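Side-chain contact in divalent-cation tolerance protein CutA (PDB 1O5J), which is probably involved in resistance toward heavy metals and assembles as a homotrimer of the GlnB-like CutA family: residues 98-101 with 102-106. Residues are numbered along the deposited sequence; the frame is centred on the assembly and turned at random.
Sequences ENVL and TEYMN
Val100 CG1 approaches the Tyr104 ring in its plane, 3.7 Å from CD2, so the valine meets an edge of the aromatic rather than a face. This local contact lies at the strand-to-helix junction where strand 92-100 of the CutA sheet gives way to the C-terminal helix 102-112; over the segments considered, the two axes run 86° apart. Val100 CG1 stands anti to its own N (chi1 -177°), the branch that also lies 3.9 Å from Met105 CB. Selenomethionine Met105 is bent at chi2 and chi3 and crosses Val100 at about a right angle, but its CE is modelled too close to the valine for any weight to rest on that spacing.

One residue on, the carboxylate of Glu103 lies against the end of Leu101 at an oblique crossing, with OE1 3.4 Å from Leu101 CD2 and OE2 3.6 Å from CD1. A bend at chi2 folds the glutamate back to this position, where Arg82 of the second subunit forms a salt bridge to OE1 and probably helps stabilise its negative charge. Leu101 also packs its CB 4.1 Å from Tyr104 CB, and Pro90 of that same subunit touches both residues.

In the outer shell, Asn99 and Val100 pair antiparallel with a strand of the second subunit, carrying the sheet across the trimer interface, while Met13 and His11, the latter from the N-terminal histidine tag, touch Val100 and Met105 within the same chain. At the junction itself Leu101 occupies the N-cap position, and its carbonyl begins the helical hydrogen bonding: Met105 N donates to Leu101 O over 2.9 Å, with an N-H...O angle of 166°.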
loop_
_atom_site.group_PDB
_atom_site.type_symbol
_atom_site.label_atom_id
_atom_site.label_comp_id
_atom_site.label_asym_id
_atom_site.label_seq_id
_atom_site.Cartn_x
_atom_site.Cartn_y
_atom_site.Cartn_z
ATOM N N GLU A 98 -7.572 -10.054 2.889
ATOM C CA GLU A 98 -7.920 -11.089 3.818
ATOM C C GLU A 98 -9.322 -10.938 4.352
ATOM O O GLU A 98 -10.103 -11.885 4.299
ATOM C CB GLU A 98 -6.921 -11.072 4.977
ATOM C CG GLU A 98 -5.574 -11.583 4.567
ATOM C CD GLU A 98 -5.642 -13.035 4.161
ATOM O OE1 GLU A 98 -5.845 -13.876 5.066
ATOM O OE2 GLU A 98 -5.525 -13.334 2.945
ATOM N N ASN A 99 -9.651 -9.759 4.869
ATOM C CA ASN A 99 -10.999 -9.493 5.417
ATOM C C ASN A 99 -11.407 -8.096 5.005
ATOM O O ASN A 99 -10.572 -7.297 4.564
ATOM C CB ASN A 99 -11.054 -9.568 6.956
ATOM C CG ASN A 99 -10.777 -10.940 7.499
ATOM O OD1 ASN A 99 -11.608 -11.865 7.379
ATOM N ND2 ASN A 99 -9.615 -11.089 8.132
ATOM N N VAL A 100 -12.686 -7.814 5.150
ATOM C CA VAL A 100 -13.264 -6.552 4.754
ATOM C C VAL A 100 -14.479 -6.303 5.622
ATOM O O VAL A 100 -15.275 -7.196 5.834
ATOM C CB VAL A 100 -13.728 -6.572 3.263
ATOM C CG1 VAL A 100 -14.283 -5.183 2.824
ATOM C CG2 VAL A 100 -12.595 -7.050 2.333
ATOM N N LEU A 101 -14.627 -5.075 6.113
ATOM C CA LEU A 101 -15.855 -4.662 6.796
ATOM C C LEU A 101 -17.100 -5.003 5.955
ATOM O O LEU A 101 -17.180 -4.642 4.769
ATOM C CB LEU A 101 -15.819 -3.161 7.022
ATOM C CG LEU A 101 -16.980 -2.577 7.819
ATOM C CD1 LEU A 101 -16.901 -2.970 9.302
ATOM C CD2 LEU A 101 -16.957 -1.069 7.665
ATOM N N THR A 102 -18.068 -5.655 6.583
ATOM C CA THR A 102 -19.253 -6.148 5.908
ATOM C C THR A 102 -19.986 -5.089 5.104
ATOM O O THR A 102 -20.240 -5.290 3.922
ATOM C CB THR A 102 -20.195 -6.728 6.932
ATOM O OG1 THR A 102 -19.526 -7.782 7.639
ATOM C CG2 THR A 102 -21.441 -7.379 6.242
ATOM N N GLU A 103 -20.326 -3.970 5.741
ATOM C CA GLU A 103 -21.066 -2.897 5.068
ATOM C C GLU A 103 -20.305 -2.393 3.844
ATOM O O GLU A 103 -20.903 -2.026 2.824
ATOM C CB GLU A 103 -21.285 -1.701 6.006
ATOM C CG GLU A 103 -21.794 -2.055 7.395
ATOM C CD GLU A 103 -20.656 -2.341 8.370
ATOM O OE1 GLU A 103 -20.093 -1.372 8.961
ATOM O OE2 GLU A 103 -20.331 -3.546 8.521
ATOM N N TYR A 104 -18.979 -2.338 3.962
ATOM C CA TYR A 104 -18.125 -1.853 2.893
ATOM C C TYR A 104 -18.077 -2.824 1.719
ATOM O O TYR A 104 -18.153 -2.399 0.593
ATOM C CB TYR A 104 -16.714 -1.611 3.388
ATOM C CG TYR A 104 -15.828 -0.989 2.328
ATOM C CD1 TYR A 104 -16.081 0.291 1.846
ATOM C CD2 TYR A 104 -14.783 -1.703 1.776
ATOM C CE1 TYR A 104 -15.286 0.851 0.871
ATOM C CE2 TYR A 104 -13.952 -1.146 0.806
ATOM C CZ TYR A 104 -14.225 0.120 0.341
ATOM O OH TYR A 104 -13.423 0.649 -0.651
HETATM N N MSE A 105 -17.933 -4.116 1.992
HETATM C CA MSE A 105 -17.970 -5.145 0.943
HETATM C C MSE A 105 -19.299 -5.090 0.174
HETATM O O MSE A 105 -19.316 -5.310 -1.027
HETATM C CB MSE A 105 -17.776 -6.530 1.566
HETATM C CG MSE A 105 -17.719 -7.699 0.559
HETATM SE SE MSE A 105 -16.090 -7.690 -0.607
HETATM C CE MSE A 105 -14.848 -7.552 0.550
ATOM N N ASN A 106 -20.397 -4.804 0.872
ATOM C CA ASN A 106 -21.705 -4.736 0.249
ATOM C C ASN A 106 -21.764 -3.568 -0.717
ATOM O O ASN A 106 -22.295 -3.684 -1.821
ATOM C CB ASN A 106 -22.821 -4.613 1.313
ATOM C CG ASN A 106 -22.997 -5.867 2.125
ATOM O OD1 ASN A 106 -22.561 -6.929 1.711
ATOM N ND2 ASN A 106 -23.672 -5.754 3.297
HETATM O O HOH W 1 -17.192 -9.670 6.261
#